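Ketosynthase (Streptomyces sp. MSC090213JE08, PDB 6KXD) probably catalyses the decarboxylative condensation of a fatty acyl-ACP with malonyl-ACP to a 3-oxoacyl-ACP, in a highly reducing type II polyketide synthase. Local coordinates at residues D98-R103 and R154-P159; R103-T108 and P159-T164; D198-K203 and I229-G234; D296-H301 and A323-V328; I387-S392 and V401-T406. All blocks are in the same frame, centred on the assembly; numbering follows the deposited sequence.

Contact 1. Residues D98-R103 and R154-P159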
# COMPACT_ATOMS: atom_id res chain seq x y z
N ASP A 98 20.53 14.60 -10.12
CA ASP A 98 21.91 14.49 -9.64
C ASP A 98 21.93 14.41 -8.11
O ASP A 98 22.61 13.56 -7.55
CB ASP A 98 22.78 15.64 -10.16
CG ASP A 98 22.94 15.69 -11.67
OD1 ASP A 98 22.87 14.62 -12.31
OD2 ASP A 98 23.14 16.81 -12.19
N ASP A 99 21.15 15.29 -7.45
CA ASP A 99 21.05 15.37 -5.96
C ASP A 99 20.38 14.10 -5.40
O ASP A 99 20.60 13.72 -4.24
CB ASP A 99 20.25 16.59 -5.52
CG ASP A 99 20.58 17.90 -6.24
OD1 ASP A 99 21.49 17.91 -7.11
OD2 ASP A 99 19.90 18.90 -5.95
N LEU A 100 19.51 13.49 -6.21
CA LEU A 100 18.65 12.40 -5.79
C LEU A 100 19.38 11.06 -5.92
O LEU A 100 19.19 10.18 -5.09
CB LEU A 100 17.38 12.42 -6.64
CG LEU A 100 16.46 13.61 -6.41
CD1 LEU A 100 15.49 13.78 -7.57
CD2 LEU A 100 15.72 13.52 -5.10
N GLY A 101 20.15 10.90 -7.01
CA GLY A 101 20.89 9.65 -7.31
C GLY A 101 21.80 9.27 -6.15
O GLY A 101 22.07 8.09 -5.93
N GLU A 102 22.23 10.30 -5.40
CA GLU A 102 23.22 10.24 -4.33
C GLU A 102 22.57 9.82 -3.01
O GLU A 102 23.27 9.41 -2.08
CB GLU A 102 23.90 11.60 -4.12
CG GLU A 102 25.14 11.84 -4.97
CD GLU A 102 26.09 10.66 -5.05
OE1 GLU A 102 25.85 9.77 -5.89
OE2 GLU A 102 27.05 10.62 -4.25
N ARG A 103 21.24 9.95 -2.92
CA ARG A 103 20.57 9.84 -1.65
C ARG A 103 19.84 8.50 -1.54
O ARG A 103 19.20 8.02 -2.48
CB ARG A 103 19.63 11.04 -1.45
CG ARG A 103 20.17 12.05 -0.44
CD ARG A 103 19.97 13.49 -0.86
NE ARG A 103 19.51 14.20 0.32
CZ ARG A 103 18.64 15.19 0.30
NH1 ARG A 103 18.57 15.99 -0.75
NH2 ARG A 103 17.83 15.37 1.33
N ARG A 154 12.70 5.07 -11.30
CA ARG A 154 13.20 4.93 -12.65
C ARG A 154 13.36 6.30 -13.31
O ARG A 154 14.40 6.62 -13.90
CB ARG A 154 12.29 4.03 -13.49
CG ARG A 154 12.43 2.56 -13.15
CD ARG A 154 11.62 1.70 -14.07
NE ARG A 154 12.03 1.84 -15.45
CZ ARG A 154 11.28 1.47 -16.49
NH1 ARG A 154 10.13 0.86 -16.27
NH2 ARG A 154 11.69 1.70 -17.73
N GLU A 155 12.30 7.08 -13.28
CA GLU A 155 12.29 8.40 -13.94
C GLU A 155 13.32 9.36 -13.30
O GLU A 155 13.99 10.13 -14.01
CB GLU A 155 10.89 8.98 -13.84
CG GLU A 155 10.78 10.37 -14.40
CD GLU A 155 11.04 10.51 -15.90
OE1 GLU A 155 11.05 9.48 -16.60
OE2 GLU A 155 11.22 11.68 -16.34
N LEU A 156 13.46 9.34 -11.97
CA LEU A 156 14.34 10.27 -11.32
C LEU A 156 15.77 9.70 -11.17
O LEU A 156 16.63 10.40 -10.59
CB LEU A 156 13.74 10.69 -9.98
CG LEU A 156 12.39 11.39 -10.14
CD1 LEU A 156 11.83 11.75 -8.78
CD2 LEU A 156 12.52 12.60 -11.03
N ARG A 157 15.99 8.48 -11.67
CA ARG A 157 17.29 7.82 -11.69
C ARG A 157 17.81 7.61 -10.27
O ARG A 157 18.95 7.92 -9.96
CB ARG A 157 18.25 8.66 -12.54
CG ARG A 157 17.79 8.79 -13.99
CD ARG A 157 17.83 7.47 -14.72
NE ARG A 157 19.18 6.93 -14.74
CZ ARG A 157 19.49 5.67 -15.04
NH1 ARG A 157 18.54 4.82 -15.39
NH2 ARG A 157 20.75 5.28 -14.95
N MET A 158 16.94 7.07 -9.42
CA MET A 158 17.23 6.85 -8.04
C MET A 158 17.19 5.35 -7.76
O MET A 158 16.12 4.78 -7.55
CB MET A 158 16.20 7.53 -7.16
CG MET A 158 16.17 9.02 -7.32
SD MET A 158 14.77 9.80 -6.50
CE MET A 158 15.26 9.56 -4.79
N PRO A 159 18.34 4.65 -7.76
CA PRO A 159 18.34 3.21 -7.53
C PRO A 159 18.26 2.86 -6.05
O PRO A 159 17.77 1.78 -5.71
CB PRO A 159 19.66 2.73 -8.15
CG PRO A 159 20.57 3.95 -8.06
CD PRO A 159 19.67 5.16 -8.20
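Leu156, near the end of helix 147-156, meets Leu100 loosely: its CB lies 4.3 Å from Leu100 CD1. Arg157 is the first residue to leave helical geometry. Its positive phi of 61°, with two bonds back into the last turn, marks a Schellman motif, and the reversal brings its carbonyl oxygen to the other segment, where Arg157 O lies 3.7 Å from Gly101 CA. The guanidinium leads the other way and forms a salt bridge with Asp262 of the neighbouring subunit. Met158 carries most of the contact. Its side chain crosses that of Leu100 at a slant, with Met158 CG 3.7 Å from Leu100 CB and Met158 SD equally close to that CB. A bend at chi3 (70°) sets the terminal methyl beside the leucine, so that Met158 CE stands 4.0 Å from Leu100 CD2. Pro159 adds a lighter touch through its ring, CD lying 4.4 Å from Gly101 O. The meeting therefore rests on van der Waals contact between two helix ends, each leading into a strand. Within the fold, Leu100 and Leu156 both also pack on Val90 of helix 77-93, while strand 191-198 adds Ile191 against Leu100 and Leu193 against Leu156, so both leucines touch that helix and that strand.

Contact 2. Residues R103-T108 and P159-T164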
# COMPACT_ATOMS: atom_id res chain seq x y z
N ARG A 103 21.24 9.95 -2.92
CA ARG A 103 20.57 9.84 -1.65
C ARG A 103 19.84 8.50 -1.54
O ARG A 103 19.20 8.02 -2.48
CB ARG A 103 19.63 11.04 -1.45
CG ARG A 103 20.17 12.05 -0.44
CD ARG A 103 19.97 13.49 -0.86
NE ARG A 103 19.51 14.20 0.32
CZ ARG A 103 18.64 15.19 0.30
NH1 ARG A 103 18.57 15.99 -0.75
NH2 ARG A 103 17.83 15.37 1.33
N GLN A 104 19.98 7.88 -0.37
CA GLN A 104 19.10 6.80 0.01
C GLN A 104 17.76 7.46 0.32
O GLN A 104 17.69 8.44 1.03
CB GLN A 104 19.61 6.00 1.21
CG GLN A 104 18.74 4.77 1.45
CD GLN A 104 19.10 3.97 2.68
OE1 GLN A 104 20.24 3.99 3.15
NE2 GLN A 104 18.11 3.26 3.22
N ALA A 105 16.68 6.91 -0.22
CA ALA A 105 15.42 7.61 -0.13
C ALA A 105 14.31 6.59 -0.04
O ALA A 105 14.47 5.41 -0.44
CB ALA A 105 15.23 8.49 -1.35
N VAL A 106 13.18 7.07 0.47
CA VAL A 106 12.00 6.32 0.43
C VAL A 106 11.09 7.01 -0.60
O VAL A 106 10.96 8.22 -0.58
CB VAL A 106 11.37 6.20 1.83
CG1 VAL A 106 9.91 5.77 1.76
CG2 VAL A 106 12.15 5.24 2.70
N ILE A 107 10.45 6.20 -1.46
CA ILE A 107 9.42 6.66 -2.37
C ILE A 107 8.19 5.83 -2.06
O ILE A 107 8.22 4.64 -2.23
CB ILE A 107 9.84 6.48 -3.83
CG1 ILE A 107 11.09 7.30 -4.16
CG2 ILE A 107 8.68 6.80 -4.75
CD1 ILE A 107 11.59 7.06 -5.57
N THR A 108 7.15 6.48 -1.58
CA THR A 108 5.98 5.76 -1.13
C THR A 108 4.77 6.51 -1.67
O THR A 108 4.60 7.71 -1.39
CB THR A 108 6.06 5.53 0.38
OG1 THR A 108 4.85 4.90 0.82
CG2 THR A 108 6.29 6.81 1.14
N PRO A 159 18.34 4.65 -7.76
CA PRO A 159 18.34 3.21 -7.53
C PRO A 159 18.26 2.86 -6.05
O PRO A 159 17.77 1.78 -5.71
CB PRO A 159 19.66 2.73 -8.15
CG PRO A 159 20.57 3.95 -8.06
CD PRO A 159 19.67 5.16 -8.20
N ASN A 160 18.73 3.79 -5.20
CA ASN A 160 18.91 3.56 -3.78
C ASN A 160 17.65 3.98 -3.03
O ASN A 160 17.67 4.86 -2.21
CB ASN A 160 20.16 4.25 -3.22
CG ASN A 160 20.53 3.67 -1.86
OD1 ASN A 160 20.03 2.60 -1.48
ND2 ASN A 160 21.37 4.37 -1.11
N VAL A 161 16.54 3.33 -3.40
CA VAL A 161 15.23 3.70 -2.98
C VAL A 161 14.54 2.45 -2.46
O VAL A 161 14.64 1.38 -3.06
CB VAL A 161 14.52 4.27 -4.22
CG1 VAL A 161 13.01 4.14 -4.17
CG2 VAL A 161 14.97 5.71 -4.41
N GLU A 162 13.80 2.64 -1.36
CA GLU A 162 12.71 1.77 -0.98
C GLU A 162 11.43 2.32 -1.62
O GLU A 162 10.90 3.32 -1.18
CB GLU A 162 12.61 1.76 0.53
CG GLU A 162 11.61 0.77 1.09
CD GLU A 162 11.48 0.95 2.59
OE1 GLU A 162 12.29 1.71 3.17
OE2 GLU A 162 10.57 0.36 3.18
N ALA A 163 10.96 1.63 -2.63
CA ALA A 163 9.75 2.01 -3.40
C ALA A 163 8.58 1.16 -2.95
O ALA A 163 8.49 0.02 -3.30
CB ALA A 163 10.00 1.83 -4.87
N THR A 164 7.73 1.75 -2.11
CA THR A 164 6.66 1.08 -1.50
C THR A 164 5.36 1.74 -1.93
O THR A 164 5.11 2.92 -1.64
CB THR A 164 6.76 1.16 0.03
OG1 THR A 164 8.02 0.60 0.41
CG2 THR A 164 5.68 0.36 0.70
O HOH W 1 19.18 6.65 -5.24
O HOH W 2 14.81 2.39 3.25
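Glu162 carries a buried carboxylate alongside the aliphatic side chain of Val106: the two side chains point the same way, and Glu162 OE1 comes within 3.6 Å of Val106 CG2. The strands belong to the N-terminal half of the thiolase-like fold, where 105-110 and 161-166 run parallel, their segment axes 14° apart. The glutamate owes its reach to an extended chain, with CG anti to the backbone N (chi1 -173°). Its polar end is well supplied: water 2 lies 2.6 Å from Glu162 OE1, Arg190 of the neighbouring subunit forms a salt bridge to the same oxygen, and OE2 bonds to Tyr179 OH and to Asn186 of that subunit. Such a set of partners would probably stabilise the negative charge.

The backbone ladder alternates regularly. Ala105 N donates to Asn160 O and Glu162 N to Ala105 O, followed by Ile107 N to Glu162 O and Thr164 N to Ile107 O. Where the ladder starts, Asn160 centres an inverse gamma turn; its side chain slants across that of Gln104, the amide planes 36° apart, and Asn160 ND2 lies 3.3 Å from Gln104 CB. Water 1 spans the same end, giving a proton to Arg103 O at 3.1 Å and accepting one from Asn160 N at 2.9 Å. On the face carrying Ala105, Ile107, Val161 and Ala163, helix 147-156 packs against Ile107 through Ile152 and Ala153; there Ile107 CD1 reaches diagonally over to Val161 CG1, 3.5 Å away.

Contact 3. Residues D198-K203 and I229-G234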
# COMPACT_ATOMS: atom_id res chain seq x y z
N ASP A 198 -3.99 8.12 -8.42
CA ASP A 198 -4.96 7.24 -8.95
C ASP A 198 -5.49 7.80 -10.26
O ASP A 198 -5.26 8.96 -10.56
CB ASP A 198 -6.14 7.07 -8.00
CG ASP A 198 -6.36 5.61 -7.71
OD1 ASP A 198 -6.55 4.82 -8.69
OD2 ASP A 198 -6.24 5.29 -6.53
N ALA A 199 -6.17 6.96 -11.02
CA ALA A 199 -6.71 7.35 -12.29
C ALA A 199 -8.17 6.93 -12.33
O ALA A 199 -8.51 5.82 -11.94
CB ALA A 199 -5.94 6.71 -13.40
N VAL A 200 -9.00 7.81 -12.90
CA VAL A 200 -10.40 7.50 -13.10
C VAL A 200 -10.54 6.20 -13.89
O VAL A 200 -9.83 5.92 -14.87
CB VAL A 200 -11.14 8.70 -13.73
CG1 VAL A 200 -12.45 8.28 -14.39
CG2 VAL A 200 -11.36 9.79 -12.70
N CYS A 201 -11.45 5.35 -13.43
CA CYS A 201 -11.65 4.11 -14.09
C CYS A 201 -13.11 3.67 -13.92
O CYS A 201 -13.81 4.13 -13.03
CB CYS A 201 -10.74 3.00 -13.59
SG CYS A 201 -10.90 2.74 -11.80
N ARG A 202 -13.49 2.74 -14.78
CA ARG A 202 -14.81 2.18 -14.77
C ARG A 202 -15.05 1.42 -13.45
O ARG A 202 -16.12 1.53 -12.86
CB ARG A 202 -14.97 1.30 -16.00
CG ARG A 202 -16.25 0.51 -16.05
CD ARG A 202 -16.14 -0.43 -17.24
NE ARG A 202 -17.40 -1.10 -17.48
CZ ARG A 202 -18.19 -0.87 -18.52
NH1 ARG A 202 -17.99 0.18 -19.30
NH2 ARG A 202 -19.14 -1.73 -18.80
N LYS A 203 -14.03 0.70 -12.96
CA LYS A 203 -14.18 -0.06 -11.72
C LYS A 203 -14.72 0.85 -10.61
O LYS A 203 -15.72 0.51 -9.94
CB LYS A 203 -12.86 -0.75 -11.33
CG LYS A 203 -12.87 -1.42 -9.95
CD LYS A 203 -11.48 -1.44 -9.31
CE LYS A 203 -11.45 -1.93 -7.87
NZ LYS A 203 -10.07 -1.91 -7.34
N ILE A 229 -20.47 11.30 -3.79
CA ILE A 229 -19.17 11.69 -4.25
C ILE A 229 -19.20 11.83 -5.77
O ILE A 229 -20.09 11.33 -6.44
CB ILE A 229 -18.12 10.64 -3.85
CG1 ILE A 229 -18.21 9.37 -4.69
CG2 ILE A 229 -18.18 10.32 -2.35
CD1 ILE A 229 -16.89 8.57 -4.73
N LEU A 230 -18.11 12.39 -6.29
CA LEU A 230 -17.72 12.16 -7.66
C LEU A 230 -16.34 11.48 -7.60
O LEU A 230 -15.56 11.86 -6.77
CB LEU A 230 -17.59 13.48 -8.40
CG LEU A 230 -18.89 14.22 -8.71
CD1 LEU A 230 -18.58 15.62 -9.22
CD2 LEU A 230 -19.74 13.44 -9.71
N THR A 231 -16.12 10.49 -8.46
CA THR A 231 -14.81 9.82 -8.58
C THR A 231 -13.84 10.80 -9.25
O THR A 231 -14.22 11.63 -10.09
CB THR A 231 -14.92 8.52 -9.37
OG1 THR A 231 -15.23 8.80 -10.72
CG2 THR A 231 -15.96 7.57 -8.83
N GLY A 232 -12.60 10.76 -8.77
CA GLY A 232 -11.56 11.66 -9.12
C GLY A 232 -10.27 10.90 -9.35
O GLY A 232 -10.27 9.69 -9.45
N GLU A 233 -9.22 11.68 -9.57
CA GLU A 233 -7.96 11.14 -9.89
C GLU A 233 -6.90 12.22 -9.75
O GLU A 233 -7.17 13.37 -9.41
CB GLU A 233 -7.98 10.59 -11.31
CG GLU A 233 -8.30 11.65 -12.38
CD GLU A 233 -8.02 11.20 -13.79
OE1 GLU A 233 -7.99 9.98 -14.05
OE2 GLU A 233 -7.80 12.09 -14.63
N GLY A 234 -5.66 11.81 -10.01
CA GLY A 234 -4.57 12.72 -9.94
C GLY A 234 -3.45 12.16 -9.09
O GLY A 234 -3.42 11.02 -8.79
O HOH W 3 -13.61 6.45 -11.60
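Val200 and Glu233 cross at about a right angle, the valine's CG2 branch lying against the glutamate's aliphatic part, with Val200 CG2 3.6 Å from Glu233 CG. The same methyl sits 3.4 Å from Gly232 O. Glu233 CG stands between the backbone N and the carbonyl carbon (chi1 60°), and the chain then runs extended to the carboxylate. There Glu233 OE1 accepts from Val200 N at 2.7 Å, nearly straight at 166°, through its anti lone pair. Arg44 forms a salt bridge to OE1, while OE2 accepts from Tyr81 OH and Val58 N, which should leave the carboxylate little freedom to turn. An alanine here would probably leave Val200 N, Tyr81 OH and the charge of Arg44 without their mate and open a gap beside Val200 CG2. Further along, water 3 links Cys201 N to Thr231 OG1. At the strand ends, Asp198 N bonds to Gly234 O at 3.0 Å and Gly234 N to Asp198 O at 2.9 Å. These two reciprocal hydrogen bonds mark an antiparallel hydrogen-bonded pair, here where strand 191-198 ends and strand 234-242 begins in the thiolase-like sheet.

Contact 4. Residues D296-H301 and A323-V328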
# COMPACT_ATOMS: atom_id res chain seq x y z
N ASP A 296 -5.73 24.76 13.77
CA ASP A 296 -6.37 25.89 13.11
C ASP A 296 -7.53 25.42 12.25
O ASP A 296 -8.56 26.06 12.24
CB ASP A 296 -5.31 26.70 12.36
CG ASP A 296 -4.37 27.30 13.39
OD1 ASP A 296 -4.90 27.85 14.38
OD2 ASP A 296 -3.15 27.11 13.26
N PHE A 297 -7.36 24.32 11.50
CA PHE A 297 -8.49 23.69 10.85
C PHE A 297 -8.16 22.21 10.58
O PHE A 297 -7.02 21.78 10.62
CB PHE A 297 -8.93 24.44 9.58
CG PHE A 297 -8.08 24.25 8.35
CD1 PHE A 297 -6.92 24.99 8.18
CD2 PHE A 297 -8.40 23.30 7.40
CE1 PHE A 297 -6.13 24.82 7.06
CE2 PHE A 297 -7.59 23.10 6.29
CZ PHE A 297 -6.48 23.88 6.11
N ILE A 298 -9.23 21.45 10.37
CA ILE A 298 -9.18 20.08 9.94
C ILE A 298 -9.52 20.08 8.46
O ILE A 298 -10.55 20.65 8.06
CB ILE A 298 -10.17 19.24 10.75
CG1 ILE A 298 -9.85 19.30 12.24
CG2 ILE A 298 -10.23 17.81 10.20
CD1 ILE A 298 -10.98 18.89 13.16
N SER A 299 -8.65 19.46 7.67
CA SER A 299 -8.97 19.01 6.33
C SER A 299 -9.60 17.61 6.48
O SER A 299 -8.91 16.61 6.78
CB SER A 299 -7.74 18.96 5.44
OG SER A 299 -8.03 18.28 4.23
N ALA A 300 -10.92 17.58 6.33
CA ALA A 300 -11.74 16.44 6.60
C ALA A 300 -11.58 15.41 5.48
O ALA A 300 -11.29 15.78 4.36
CB ALA A 300 -13.18 16.85 6.73
N HIS A 301 -11.77 14.14 5.82
CA HIS A 301 -11.94 13.09 4.83
C HIS A 301 -13.13 13.46 3.95
O HIS A 301 -13.09 13.36 2.71
CB HIS A 301 -12.12 11.73 5.48
CG HIS A 301 -12.34 10.63 4.49
ND1 HIS A 301 -11.44 10.34 3.48
CD2 HIS A 301 -13.34 9.73 4.38
CE1 HIS A 301 -11.93 9.34 2.78
NE2 HIS A 301 -13.06 8.94 3.32
N ALA A 323 -16.92 22.61 20.53
CA ALA A 323 -16.32 23.70 19.70
C ALA A 323 -15.10 23.20 18.92
O ALA A 323 -13.98 23.68 19.09
CB ALA A 323 -15.96 24.87 20.58
N PRO A 324 -15.27 22.26 17.95
CA PRO A 324 -14.15 21.81 17.13
C PRO A 324 -13.62 22.90 16.21
O PRO A 324 -14.30 23.90 15.96
CB PRO A 324 -14.77 20.66 16.32
CG PRO A 324 -16.22 21.06 16.18
CD PRO A 324 -16.55 21.67 17.53
N PRO A 325 -12.42 22.75 15.61
CA PRO A 325 -11.91 23.75 14.68
C PRO A 325 -12.75 23.69 13.41
O PRO A 325 -13.57 22.76 13.20
CB PRO A 325 -10.45 23.34 14.46
CG PRO A 325 -10.48 21.84 14.66
CD PRO A 325 -11.52 21.58 15.73
N ARG A 326 -12.56 24.71 12.56
CA ARG A 326 -13.15 24.71 11.25
C ARG A 326 -12.73 23.43 10.53
O ARG A 326 -11.58 23.04 10.61
CB ARG A 326 -12.69 25.94 10.47
CG ARG A 326 -13.44 27.20 10.87
CD ARG A 326 -12.80 28.48 10.37
NE ARG A 326 -11.58 28.80 11.08
CZ ARG A 326 -10.94 29.95 10.96
NH1 ARG A 326 -11.47 30.91 10.21
NH2 ARG A 326 -9.78 30.15 11.57
N THR A 327 -13.69 22.81 9.85
CA THR A 327 -13.55 21.52 9.27
C THR A 327 -14.04 21.62 7.83
O THR A 327 -15.20 21.73 7.56
CB THR A 327 -14.29 20.47 10.12
OG1 THR A 327 -13.67 20.43 11.40
CG2 THR A 327 -14.31 19.10 9.47
N VAL A 328 -13.10 21.50 6.90
CA VAL A 328 -13.34 21.70 5.50
C VAL A 328 -13.07 20.41 4.73
O VAL A 328 -12.27 19.57 5.17
CB VAL A 328 -12.46 22.84 4.98
CG1 VAL A 328 -12.54 24.05 5.89
CG2 VAL A 328 -11.01 22.43 4.77
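A beta-alpha-beta crossover closes where Ile298 and Ala300 meet Arg326 to Val328: strand 297-299 leads through helix 306-320 into its parallel neighbour, strand 326-328. Three nearly straight bonds hold the pair, Ile298 N to Arg326 O at 2.8 Å, Val328 N to Ile298 O at 2.9 Å and Ala300 N to Val328 O at 2.7 Å. On one face Ile298 runs beside Thr327, and its CD1 presses on the proline ring, only 3.3 Å from Pro325 CG, closer than usual for two carbons. Thr327 OG1 turns back along its own segment and donates to Pro325 O at 2.9 Å, from 42° out of the carbonyl plane. This face is covered by helix 306-320, the crossover helix in the C-terminal half of the thiolase-like fold, with Ile316 touching Ile298 and Tyr320 touching Pro325. On the other face Phe297 CG stands between the backbone N and the carbonyl carbon (chi1 77°), and the ring slants across Val328, with Phe297 CE2 3.8 Å from Val328 CG2. Ile358 of strand 357-358 packs on both of them. At the far end of the pair, Ala300 CB reaches Thr327 CG2 at 3.7 Å.

Contact 5. Residues I387-S392 and V401-T406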
# COMPACT_ATOMS: atom_id res chain seq x y z
N ILE A 387 -1.15 25.27 12.26
CA ILE A 387 -1.18 23.82 12.46
C ILE A 387 -2.48 23.29 11.86
O ILE A 387 -3.57 23.84 12.12
CB ILE A 387 -1.02 23.47 13.96
CG1 ILE A 387 0.26 24.09 14.54
CG2 ILE A 387 -1.07 21.95 14.18
CD1 ILE A 387 0.54 23.73 15.99
N VAL A 388 -2.37 22.24 11.04
CA VAL A 388 -3.50 21.72 10.31
C VAL A 388 -3.52 20.19 10.45
O VAL A 388 -2.50 19.55 10.46
CB VAL A 388 -3.48 22.15 8.84
CG1 VAL A 388 -4.70 21.64 8.10
CG2 VAL A 388 -3.35 23.66 8.69
N GLN A 389 -4.72 19.66 10.63
CA GLN A 389 -4.99 18.23 10.65
C GLN A 389 -5.60 17.83 9.31
O GLN A 389 -6.52 18.43 8.79
CB GLN A 389 -5.87 17.89 11.85
CG GLN A 389 -6.43 16.48 11.84
CD GLN A 389 -7.33 16.28 13.03
OE1 GLN A 389 -7.05 16.76 14.12
NE2 GLN A 389 -8.42 15.57 12.83
N ASN A 390 -5.03 16.78 8.71
CA ASN A 390 -5.57 16.23 7.51
C ASN A 390 -6.03 14.80 7.79
O ASN A 390 -5.20 13.94 8.04
CB ASN A 390 -4.50 16.21 6.42
CG ASN A 390 -5.00 15.74 5.07
OD1 ASN A 390 -6.01 16.24 4.57
ND2 ASN A 390 -4.25 14.82 4.46
N ASN A 391 -7.34 14.59 7.67
CA ASN A 391 -7.98 13.38 7.96
C ASN A 391 -8.09 12.53 6.70
O ASN A 391 -8.24 13.01 5.57
CB ASN A 391 -9.41 13.53 8.46
CG ASN A 391 -9.51 14.08 9.86
OD1 ASN A 391 -8.51 14.38 10.52
ND2 ASN A 391 -10.74 14.22 10.33
N SER A 392 -8.13 11.22 6.94
CA SER A 392 -8.40 10.32 5.89
C SER A 392 -8.85 9.02 6.52
O SER A 392 -8.36 8.64 7.58
CB SER A 392 -7.22 10.15 4.98
OG SER A 392 -6.26 9.30 5.60
N VAL A 401 -4.39 10.08 10.00
CA VAL A 401 -4.53 11.50 10.28
C VAL A 401 -3.13 12.09 10.35
O VAL A 401 -2.25 11.55 11.03
CB VAL A 401 -5.31 11.71 11.58
CG1 VAL A 401 -5.42 13.19 11.89
CG2 VAL A 401 -6.66 11.03 11.51
N LEU A 402 -2.90 13.16 9.58
CA LEU A 402 -1.64 13.81 9.46
C LEU A 402 -1.75 15.23 10.01
O LEU A 402 -2.75 15.90 9.74
CB LEU A 402 -1.29 13.83 7.97
CG LEU A 402 -0.07 14.64 7.56
CD1 LEU A 402 1.20 13.93 7.98
CD2 LEU A 402 -0.09 14.88 6.05
N ILE A 403 -0.73 15.63 10.76
CA ILE A 403 -0.62 16.96 11.35
C ILE A 403 0.62 17.62 10.78
O ILE A 403 1.75 17.12 10.96
CB ILE A 403 -0.56 16.93 12.89
CG1 ILE A 403 -1.62 16.05 13.56
CG2 ILE A 403 -0.60 18.36 13.42
CD1 ILE A 403 -3.05 16.44 13.34
N LEU A 404 0.38 18.75 10.11
CA LEU A 404 1.37 19.65 9.59
C LEU A 404 1.36 20.95 10.40
O LEU A 404 0.35 21.30 10.99
CB LEU A 404 1.04 19.92 8.12
CG LEU A 404 1.02 18.70 7.20
CD1 LEU A 404 0.66 19.10 5.79
CD2 LEU A 404 2.36 18.00 7.22
N GLY A 405 2.51 21.64 10.40
CA GLY A 405 2.75 22.87 11.13
C GLY A 405 3.59 23.84 10.33
O GLY A 405 4.27 23.44 9.37
N THR A 406 3.54 25.13 10.70
CA THR A 406 4.40 26.13 10.06
C THR A 406 5.84 25.82 10.48
O THR A 406 6.05 25.45 11.62
CB THR A 406 4.02 27.57 10.41
OG1 THR A 406 2.63 27.76 10.14
CG2 THR A 406 4.81 28.60 9.63
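Segments 387-392 and 401-405 run antiparallel, their axes 162° apart and 4.6 Å at closest approach, with Val388-Leu404 and Asn390-Leu402 as hydrogen-bonded pairs. Each is bonded twice, the second by Asn390 N to Leu402 O at 2.7 Å and Leu402 N to Asn390 O at 2.9 Å. Gln389, in the non-hydrogen-bonded pair with Ile403, lies with it on the face that also carries Ile387 and Val401. Its side chain slants across that of Val401; CG, anti to the backbone N (chi1 169°), lies 3.4 Å from Val401 CG1, while Ile403 CD1 approaches Gln389 CB to 3.5 Å. Strands 387-394 and 398-405 form a beta hairpin in the C-terminal half of the thiolase-like fold, and helix 274-288 covers this face, Ile281 touching Gln389 and Val401. The amide of Gln389 is held at both ends: NE2 donates to Asn391 OD1 at 2.6 Å, on a lone pair, and OE1 bonds to Tyr320 OH. An alanine at Gln389 would probably leave Asn391 OD1 and Tyr320 OH without these partners and open a gap beside Val401 CG1. On the same face, Ile387 CG2 lies 3.7 Å from Ile403 CG2 toward one end and Asn391 OD1 3.6 Å from Val401 CG1 toward the other.

From the N terminus, contacts 1 and 2 each close a loop of about fifty residues, about half of them helical. Their segments alternate along the chain, so the two cross; they share Arg103 and Pro159, and Met158 CE of contact 1 packs 3.6 Å from Ala105 CB of contact 2. Contact 3 follows in series, closing the excursion between strands 191-198 and 234-242, its centre about 27 Å from that of contact 2. Contact 4 then closes the crossover around helix 306-320, and contact 5 the terminal hairpin. These last two adjoin, strands 297-299 and 387-394 being neighbours in the sheet that also includes the strands of contact 2, whose centre lies about 33 Å from that of contact 4.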